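Local coordinates for uncharacterized protein (PDB 2NSF) that catalyses the mycothiol-dependent isomerisation of maleylpyruvate to fumarylpyruvate and carries a bound zinc ion, at residues E204-L209 and V226-S231; A74-A79 and T93-S98; N82-A87 and D138-E143. All blocks are in the same frame, centred on the assembly; numbering follows the deposited sequence.

Interaction 1 of 3, residues E204-L209 and V226-S231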
loop_
_atom_site.group_PDB
_atom_site.type_symbol
_atom_site.label_atom_id
_atom_site.label_comp_id
_atom_site.label_asym_id
_atom_site.label_seq_id
_atom_site.Cartn_x
_atom_site.Cartn_y
_atom_site.Cartn_z
ATOM N N GLU A 204 -15.074 1.647 -16.764
ATOM C CA GLU A 204 -15.961 2.536 -17.514
ATOM C C GLU A 204 -17.309 2.688 -16.813
ATOM O O GLU A 204 -17.978 1.697 -16.506
ATOM C CB GLU A 204 -16.182 2.003 -18.937
ATOM C CG GLU A 204 -14.905 1.780 -19.736
ATOM C CD GLU A 204 -15.180 1.351 -21.173
ATOM O OE1 GLU A 204 -16.213 0.694 -21.414
ATOM O OE2 GLU A 204 -14.355 1.660 -22.060
ATOM N N GLY A 205 -17.700 3.933 -16.561
ATOM C CA GLY A 205 -18.966 4.210 -15.908
ATOM C C GLY A 205 -18.989 3.964 -14.407
ATOM O O GLY A 205 -19.948 4.344 -13.738
ATOM N N LEU A 206 -17.942 3.337 -13.877
ATOM C CA LEU A 206 -17.875 3.041 -12.447
ATOM C C LEU A 206 -17.410 4.249 -11.641
ATOM O O LEU A 206 -16.361 4.830 -11.921
ATOM C CB LEU A 206 -16.931 1.860 -12.189
ATOM C CG LEU A 206 -16.765 1.440 -10.722
ATOM C CD1 LEU A 206 -18.102 0.956 -10.166
ATOM C CD2 LEU A 206 -15.715 0.342 -10.616
ATOM N N VAL A 207 -18.194 4.618 -10.635
ATOM C CA VAL A 207 -17.870 5.754 -9.779
ATOM C C VAL A 207 -18.015 5.366 -8.313
ATOM O O VAL A 207 -19.039 4.817 -7.915
ATOM C CB VAL A 207 -18.815 6.952 -10.053
ATOM C CG1 VAL A 207 -18.463 8.127 -9.134
ATOM C CG2 VAL A 207 -18.712 7.374 -11.517
ATOM N N LEU A 208 -16.991 5.649 -7.514
ATOM C CA LEU A 208 -17.047 5.350 -6.089
ATOM C C LEU A 208 -17.574 6.594 -5.393
ATOM O O LEU A 208 -17.192 7.712 -5.740
ATOM C CB LEU A 208 -15.659 5.028 -5.543
ATOM C CG LEU A 208 -14.838 3.951 -6.247
ATOM C CD1 LEU A 208 -13.566 3.728 -5.444
ATOM C CD2 LEU A 208 -15.640 2.655 -6.384
ATOM N N LEU A 209 -18.444 6.405 -4.410
ATOM C CA LEU A 209 -18.994 7.542 -3.694
ATOM C C LEU A 209 -18.771 7.437 -2.200
ATOM O O LEU A 209 -19.195 6.470 -1.573
ATOM C CB LEU A 209 -20.501 7.664 -3.956
ATOM C CG LEU A 209 -21.256 8.701 -3.112
ATOM C CD1 LEU A 209 -20.771 10.105 -3.454
ATOM C CD2 LEU A 209 -22.755 8.579 -3.365
ATOM N N VAL A 226 -22.500 3.427 -12.827
ATOM C CA VAL A 226 -22.765 2.517 -11.726
ATOM C C VAL A 226 -22.053 3.147 -10.537
ATOM O O VAL A 226 -20.830 3.283 -10.538
ATOM C CB VAL A 226 -22.197 1.112 -11.981
ATOM C CG1 VAL A 226 -22.435 0.223 -10.760
ATOM C CG2 VAL A 226 -22.860 0.507 -13.205
ATOM N N VAL A 227 -22.826 3.556 -9.537
ATOM C CA VAL A 227 -22.262 4.186 -8.354
ATOM C C VAL A 227 -22.172 3.207 -7.196
ATOM O O VAL A 227 -23.185 2.656 -6.756
ATOM C CB VAL A 227 -23.113 5.395 -7.910
ATOM C CG1 VAL A 227 -22.448 6.101 -6.737
ATOM C CG2 VAL A 227 -23.292 6.355 -9.072
ATOM N N VAL A 228 -20.951 2.978 -6.721
ATOM C CA VAL A 228 -20.715 2.089 -5.589
ATOM C C VAL A 228 -20.429 3.029 -4.430
ATOM O O VAL A 228 -19.428 3.744 -4.439
ATOM C CB VAL A 228 -19.502 1.172 -5.839
ATOM C CG1 VAL A 228 -19.171 0.380 -4.579
ATOM C CG2 VAL A 228 -19.809 0.227 -6.990
ATOM N N SER A 229 -21.310 3.032 -3.434
ATOM C CA SER A 229 -21.151 3.950 -2.316
ATOM C C SER A 229 -21.061 3.322 -0.930
ATOM O O SER A 229 -21.478 2.183 -0.706
ATOM C CB SER A 229 -22.299 4.960 -2.328
ATOM O OG SER A 229 -23.538 4.285 -2.196
ATOM N N GLY A 230 -20.515 4.102 -0.004
ATOM C CA GLY A 230 -20.365 3.665 1.372
ATOM C C GLY A 230 -19.502 4.678 2.090
ATOM O O GLY A 230 -19.335 5.799 1.609
ATOM N N SER A 231 -18.961 4.310 3.247
ATOM C CA SER A 231 -18.083 5.222 3.965
ATOM C C SER A 231 -16.754 5.154 3.219
ATOM O O SER A 231 -16.565 4.289 2.364
ATOM C CB SER A 231 -17.880 4.760 5.409
ATOM O OG SER A 231 -17.210 3.507 5.445
#
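Leu-206 to Leu-209 pair one to one with Val-226 to Ser-229 as neighbouring parallel strands. Their short axes come within 4.6 Å at 20°, and five backbone hydrogen bonds run in the staggered pattern of a parallel ladder. Val-207 and Leu-209 each use both N and O toward the partner strand: Val-207 N donates to Val-226 O (3.0 Å) and Val-207 O accepts from Val-228 N (2.9 Å), while Leu-209 N reaches Val-228 O at 2.8 Å and Leu-209 O receives Gly-230 N. The first bond, Val-226 N to Gly-205 O, precedes strand 206-209, and its donor stands 40° out of the carbonyl plane. Weaker CA-H...O contacts fill in between, such as Val-227 CA to Val-207 O at 3.3 Å.

Apolar contacts divide between the two faces. On one, Leu-206 sends CD1 across to Val-228 CG2 (3.7 Å), and the side chains of Leu-208 and Val-228 run alongside each other in the same direction. On the other, Leu-209 CB lies 3.7 Å from Val-227 CG1 and 3.6 Å from Ser-229 CB. With CG anti to the backbone N (chi1 172°), Leu-209 also brings CD2 near Ser-229 CB.

These are the two inner strands of a four-stranded mixed sheet, flanked by 215-218 and 247-249. Tyr-238 of helix 232-239 covers Leu-206, Leu-208 and Val-228, with Val-226 on the same face partly exposed; on the reverse face Val-207 is buried, while Leu-209, Val-227 and Ser-229 are partly exposed. The chemistry is thus a continuous backbone ladder within a sheet that has one helix-covered apolar face, and the five hydrogen bonds between these segments are all main chain to main chain.

Interaction 2 of 3, residues A74-A79 and T93-S98. With SO4 (sulfate ion), chain C.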
loop_
_atom_site.group_PDB
_atom_site.type_symbol
_atom_site.label_atom_id
_atom_site.label_comp_id
_atom_site.label_asym_id
_atom_site.label_seq_id
_atom_site.Cartn_x
_atom_site.Cartn_y
_atom_site.Cartn_z
ATOM N N ALA A 74 8.856 -6.948 4.027
ATOM C CA ALA A 74 10.265 -6.697 4.306
ATOM C C ALA A 74 11.013 -6.352 3.020
ATOM O O ALA A 74 11.804 -5.413 2.992
ATOM C CB ALA A 74 10.904 -7.920 4.975
ATOM N N TYR A 75 10.766 -7.113 1.957
ATOM C CA TYR A 75 11.455 -6.842 0.697
ATOM C C TYR A 75 11.051 -5.483 0.127
ATOM O O TYR A 75 11.819 -4.850 -0.599
ATOM C CB TYR A 75 11.200 -7.976 -0.306
ATOM C CG TYR A 75 11.816 -9.288 0.141
ATOM C CD1 TYR A 75 13.149 -9.345 0.548
ATOM C CD2 TYR A 75 11.063 -10.463 0.184
ATOM C CE1 TYR A 75 13.725 -10.536 0.992
ATOM C CE2 TYR A 75 11.633 -11.670 0.630
ATOM C CZ TYR A 75 12.963 -11.690 1.032
ATOM O OH TYR A 75 13.537 -12.860 1.477
ATOM N N ASN A 76 9.846 -5.031 0.459
ATOM C CA ASN A 76 9.403 -3.724 -0.004
ATOM C C ASN A 76 10.207 -2.657 0.738
ATOM O O ASN A 76 10.633 -1.675 0.140
ATOM C CB ASN A 76 7.894 -3.547 0.235
ATOM C CG ASN A 76 7.438 -2.110 0.062
ATOM O OD1 ASN A 76 7.417 -1.341 1.021
ATOM N ND2 ASN A 76 7.086 -1.736 -1.167
ATOM N N ALA A 77 10.431 -2.848 2.038
ATOM C CA ALA A 77 11.210 -1.879 2.805
ATOM C C ALA A 77 12.601 -1.771 2.186
ATOM O O ALA A 77 13.140 -0.679 2.026
ATOM C CB ALA A 77 11.317 -2.313 4.268
ATOM N N ILE A 78 13.176 -2.919 1.846
ATOM C CA ILE A 78 14.499 -2.958 1.234
ATOM C C ILE A 78 14.485 -2.240 -0.121
ATOM O O ILE A 78 15.407 -1.493 -0.446
ATOM C CB ILE A 78 14.965 -4.420 1.053
ATOM C CG1 ILE A 78 15.265 -5.031 2.425
ATOM C CG2 ILE A 78 16.191 -4.480 0.141
ATOM C CD1 ILE A 78 15.483 -6.541 2.406
ATOM N N ALA A 79 13.428 -2.458 -0.899
ATOM C CA ALA A 79 13.313 -1.826 -2.208
ATOM C C ALA A 79 13.242 -0.307 -2.080
ATOM O O ALA A 79 13.800 0.422 -2.905
ATOM C CB ALA A 79 12.086 -2.357 -2.942
ATOM N N THR A 93 19.600 3.326 -8.501
ATOM C CA THR A 93 19.484 2.047 -7.815
ATOM C C THR A 93 17.988 1.733 -7.787
ATOM O O THR A 93 17.270 2.186 -6.901
ATOM C CB THR A 93 20.008 2.151 -6.371
ATOM O OG1 THR A 93 21.328 2.714 -6.378
ATOM C CG2 THR A 93 20.049 0.779 -5.723
ATOM N N PRO A 94 17.502 0.957 -8.769
ATOM C CA PRO A 94 16.085 0.587 -8.869
ATOM C C PRO A 94 15.539 -0.166 -7.661
ATOM O O PRO A 94 16.297 -0.761 -6.891
ATOM C CB PRO A 94 16.038 -0.251 -10.147
ATOM C CG PRO A 94 17.398 -0.878 -10.183
ATOM C CD PRO A 94 18.292 0.276 -9.812
ATOM N N MET A 95 14.220 -0.131 -7.498
ATOM C CA MET A 95 13.586 -0.822 -6.379
ATOM C C MET A 95 13.961 -2.296 -6.362
ATOM O O MET A 95 14.368 -2.823 -5.325
ATOM C CB MET A 95 12.063 -0.685 -6.453
ATOM C CG MET A 95 11.536 0.602 -5.859
ATOM S SD MET A 95 9.735 0.685 -5.960
ATOM C CE MET A 95 9.255 -0.397 -4.586
ATOM N N TYR A 96 13.825 -2.948 -7.512
ATOM C CA TYR A 96 14.144 -4.369 -7.662
ATOM C C TYR A 96 15.043 -4.582 -8.867
ATOM O O TYR A 96 14.989 -3.821 -9.835
ATOM C CB TYR A 96 12.867 -5.190 -7.859
ATOM C CG TYR A 96 11.903 -5.090 -6.702
ATOM C CD1 TYR A 96 12.114 -5.818 -5.530
ATOM C CD2 TYR A 96 10.806 -4.235 -6.761
ATOM C CE1 TYR A 96 11.253 -5.694 -4.441
ATOM C CE2 TYR A 96 9.942 -4.100 -5.677
ATOM C CZ TYR A 96 10.173 -4.833 -4.522
ATOM O OH TYR A 96 9.320 -4.697 -3.449
ATOM N N VAL A 97 15.863 -5.626 -8.811
ATOM C CA VAL A 97 16.762 -5.936 -9.915
ATOM C C VAL A 97 15.932 -6.260 -11.151
ATOM O O VAL A 97 16.271 -5.854 -12.266
ATOM C CB VAL A 97 17.666 -7.150 -9.579
ATOM C CG1 VAL A 97 18.455 -7.570 -10.811
ATOM C CG2 VAL A 97 18.613 -6.789 -8.452
ATOM N N SER A 98 14.836 -6.983 -10.940
ATOM C CA SER A 98 13.940 -7.375 -12.017
ATOM C C SER A 98 12.647 -7.935 -11.433
ATOM O O SER A 98 12.575 -8.234 -10.237
ATOM C CB SER A 98 14.597 -8.452 -12.880
ATOM O OG SER A 98 14.731 -9.662 -12.147
HETATM S S SO4 C . 6.125 -3.469 -4.713
HETATM O O1 SO4 C . 5.153 -4.519 -4.360
HETATM O O2 SO4 C . 6.819 -3.866 -5.953
HETATM O O3 SO4 C . 5.423 -2.188 -4.943
HETATM O O4 SO4 C . 7.093 -3.299 -3.619
#
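Ala-79 is the hub on the helix side, its methyl group meeting both Met-95 and Tyr-96 of the following loop. Ala-79 CB lies over one face of the Tyr-96 ring, 3.9 Å from the centroid and 26° off the normal, a CH-pi contact displaced toward the rim, where CZ is the nearest ring atom. Ala-79 CB is also 3.3 Å from Met-95 O and 3.8 Å from Met-95 CE. The methionine is extended to SD and then bends at chi3 (78°), which brings CE back to the alanine methyl.

A sulfate, probably from the crystallisation liquor, bridges the two segments. Its O4 takes two hydrogen bonds: from Tyr-96 OH at 2.6 Å, at the edge of the ring and in its plane, and from Asn-76 ND2 at 2.9 Å with a nearly straight N-H...O angle of 166°. Met-95 CE touches the same oxygen at 3.7 Å, so O4 has an apolar neighbour as well as two donors.

Further out, Arg-161 NH1 donates to Asn-76 OD1, which sets that side of the amide toward the arginine, consistent with ND2 facing the sulfate. Arg-102 NH2 also binds the sulfate. Asn-76 packs against the zinc ligand Glu-164, and its side chain is about 6 Å from the zinc ion, so this anion-binding group is close to the metal site and the sulfate may mark part of the active centre.

Helix 66-89 thus receives its own downstream loop here, with helix 99-109 touching Tyr-96 through Arg-102 and Glu-105, and helix 156-171 reaching Met-95 through Met-160.

Interaction 3 of 3, residues N82-A87 and D138-E143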
loop_
_atom_site.group_PDB
_atom_site.type_symbol
_atom_site.label_atom_id
_atom_site.label_comp_id
_atom_site.label_asym_id
_atom_site.label_seq_id
_atom_site.Cartn_x
_atom_site.Cartn_y
_atom_site.Cartn_z
ATOM N N ASN A 82 16.575 1.272 -1.503
ATOM C CA ASN A 82 17.325 1.468 -2.739
ATOM C C ASN A 82 17.025 2.834 -3.336
ATOM O O ASN A 82 17.941 3.551 -3.753
ATOM C CB ASN A 82 16.997 0.375 -3.760
ATOM C CG ASN A 82 17.589 -0.968 -3.383
ATOM O OD1 ASN A 82 18.578 -1.037 -2.647
ATOM N ND2 ASN A 82 17.001 -2.041 -3.897
ATOM N N LEU A 83 15.748 3.203 -3.372
ATOM C CA LEU A 83 15.364 4.497 -3.922
ATOM C C LEU A 83 15.946 5.635 -3.095
ATOM O O LEU A 83 16.343 6.665 -3.641
ATOM C CB LEU A 83 13.838 4.627 -3.992
ATOM C CG LEU A 83 13.108 3.641 -4.910
ATOM C CD1 LEU A 83 11.624 3.999 -4.958
ATOM C CD2 LEU A 83 13.704 3.687 -6.314
ATOM N N MET A 84 16.005 5.463 -1.777
ATOM C CA MET A 84 16.563 6.508 -0.933
ATOM C C MET A 84 18.072 6.620 -1.141
ATOM O O MET A 84 18.634 7.711 -1.044
ATOM C CB MET A 84 16.247 6.252 0.545
ATOM C CG MET A 84 14.761 6.343 0.891
ATOM S SD MET A 84 13.913 7.745 0.107
ATOM C CE MET A 84 14.863 9.128 0.700
ATOM N N HIS A 85 18.728 5.497 -1.431
ATOM C CA HIS A 85 20.171 5.517 -1.676
ATOM C C HIS A 85 20.415 6.237 -2.998
ATOM O O HIS A 85 21.332 7.045 -3.125
ATOM C CB HIS A 85 20.731 4.094 -1.741
ATOM C CG HIS A 85 22.189 4.037 -2.080
ATOM N ND1 HIS A 85 22.650 3.918 -3.374
ATOM C CD2 HIS A 85 23.291 4.122 -1.298
ATOM C CE1 HIS A 85 23.971 3.930 -3.373
ATOM N NE2 HIS A 85 24.386 4.055 -2.125
ATOM N N TRP A 86 19.575 5.930 -3.979
ATOM C CA TRP A 86 19.641 6.549 -5.297
ATOM C C TRP A 86 19.489 8.059 -5.101
ATOM O O TRP A 86 20.242 8.858 -5.664
ATOM C CB TRP A 86 18.493 5.992 -6.149
ATOM C CG TRP A 86 18.310 6.570 -7.533
ATOM C CD1 TRP A 86 18.943 7.657 -8.079
ATOM C CD2 TRP A 86 17.393 6.103 -8.527
ATOM N NE1 TRP A 86 18.471 7.890 -9.351
ATOM C CE2 TRP A 86 17.518 6.950 -9.650
ATOM C CE3 TRP A 86 16.472 5.046 -8.579
ATOM C CZ2 TRP A 86 16.759 6.774 -10.811
ATOM C CZ3 TRP A 86 15.718 4.869 -9.730
ATOM C CH2 TRP A 86 15.867 5.731 -10.831
ATOM N N ALA A 87 18.519 8.439 -4.278
ATOM C CA ALA A 87 18.245 9.843 -4.006
ATOM C C ALA A 87 19.401 10.573 -3.326
ATOM O O ALA A 87 19.749 11.688 -3.715
ATOM C CB ALA A 87 16.989 9.966 -3.153
ATOM N N ASP A 138 17.788 18.264 -0.015
ATOM C CA ASP A 138 17.731 18.195 -1.473
ATOM C C ASP A 138 17.361 16.805 -1.980
ATOM O O ASP A 138 16.617 16.671 -2.949
ATOM C CB ASP A 138 19.071 18.607 -2.093
ATOM C CG ASP A 138 19.478 20.024 -1.729
ATOM O OD1 ASP A 138 18.594 20.830 -1.364
ATOM O OD2 ASP A 138 20.687 20.333 -1.823
ATOM N N ALA A 139 17.881 15.773 -1.323
ATOM C CA ALA A 139 17.616 14.397 -1.730
ATOM C C ALA A 139 16.133 14.037 -1.714
ATOM O O ALA A 139 15.680 13.217 -2.518
ATOM C CB ALA A 139 18.398 13.431 -0.842
ATOM N N TRP A 140 15.373 14.648 -0.810
ATOM C CA TRP A 140 13.947 14.356 -0.725
ATOM C C TRP A 140 13.203 14.647 -2.029
ATOM O O TRP A 140 12.175 14.033 -2.305
ATOM C CB TRP A 140 13.303 15.132 0.431
ATOM C CG TRP A 140 13.519 14.507 1.784
ATOM C CD1 TRP A 140 14.213 15.041 2.836
ATOM C CD2 TRP A 140 13.026 13.238 2.232
ATOM N NE1 TRP A 140 14.177 14.182 3.911
ATOM C CE2 TRP A 140 13.454 13.067 3.568
ATOM C CE3 TRP A 140 12.261 12.226 1.632
ATOM C CZ2 TRP A 140 13.145 11.924 4.318
ATOM C CZ3 TRP A 140 11.951 11.085 2.379
ATOM C CH2 TRP A 140 12.394 10.949 3.708
ATOM N N SER A 141 13.720 15.568 -2.836
ATOM C CA SER A 141 13.067 15.906 -4.098
ATOM C C SER A 141 13.744 15.293 -5.326
ATOM O O SER A 141 13.338 15.546 -6.462
ATOM C CB SER A 141 12.985 17.426 -4.262
ATOM O OG SER A 141 14.276 18.003 -4.284
ATOM N N HIS A 142 14.771 14.482 -5.098
ATOM C CA HIS A 142 15.486 13.833 -6.192
ATOM C C HIS A 142 14.539 12.873 -6.909
ATOM O O HIS A 142 13.811 12.117 -6.265
ATOM C CB HIS A 142 16.696 13.077 -5.636
ATOM C CG HIS A 142 17.654 12.605 -6.686
ATOM N ND1 HIS A 142 17.335 11.630 -7.604
ATOM C CD2 HIS A 142 18.921 12.988 -6.967
ATOM C CE1 HIS A 142 18.365 11.428 -8.406
ATOM N NE2 HIS A 142 19.340 12.240 -8.042
ATOM N N GLU A 143 14.540 12.901 -8.237
ATOM C CA GLU A 143 13.659 12.031 -9.005
ATOM C C GLU A 143 14.135 10.590 -9.053
ATOM O O GLU A 143 15.304 10.315 -9.318
ATOM C CB GLU A 143 13.497 12.535 -10.441
ATOM C CG GLU A 143 12.890 13.916 -10.566
ATOM C CD GLU A 143 12.296 14.153 -11.941
ATOM O OE1 GLU A 143 12.887 13.673 -12.933
ATOM O OE2 GLU A 143 11.245 14.822 -12.030
#
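A Met-aromatic contact between Met-84 and Trp-140, and a histidine ring laid on Ala-87, join the later turns of helix 66-89 to the turn that leads into strand 143-145. Bends at chi2 and chi3 fold the Met-84 chain so that CE comes over one face of the Trp-140 indole, 3.9 Å from CZ3. Met-84 SD stands farther back, 5.3 Å from the centroid of the six-membered ring, so the methyl makes the close approach and the sulfur is oblique.

Ala-87 sits at the centre. Ala-87 CB is 3.6 Å from Ala-139 O, and in return Ala-139 CB is 3.6 Å from Ala-87 O, a close reciprocal methyl-to-carbonyl fit that two small residues allow. The His-142 ring lies against the backbone of the same helix residue: Ala-87 CA is over its face in a CH-pi contact, 4.2 Å from the centroid and 26° off the normal. The imidazole reaches the helix with CG anti to the backbone N (chi1 -168°), and His-142 ND1 turns back to donate to Glu-143 O at 3.0 Å, a bond bent to 133° that may limit the turn of the ring. The side chains of Trp-86 and His-142 cross at about a right angle, Trp-86 NE1 being 3.7 Å from His-142 CE1 in an oblique approach.

Within the turn, Asp-138 O accepts from both Ser-141 N and Ser-141 OG, and both arrive from one side of its carbonyl plane. Main-chain hydrogen bonds tie Trp-140 to Ser-155 and His-142 to Ala-154. Trp-140 also meets the ring of Trp-132 and touches Leu-158 of helix 156-171, while Trp-86 packs on Val-144 and Leu-145 of strand 143-145.

Interactions 2 and 3 share helix 66-89, with centres 14 Å apart, and join directly where Asn-82 ND2 meets Met-95 O at 3.1 Å, a probable hydrogen bond. Interaction 2 is buried and lies near the zinc site, which fits its mix of a methyl-on-ring contact with polar groups facing an anion. Interaction 3 is partly buried, away from that site, and relies on aromatic and small apolar side chains. Interaction 1, also partly buried, belongs to the C-terminal domain, its centre 34 Å from that of interaction 2. There main-chain hydrogen bonds join the segments directly, as strand pairing requires; the two helix-loop contacts rest mostly on side-chain packing, some of it against backbone carbonyls.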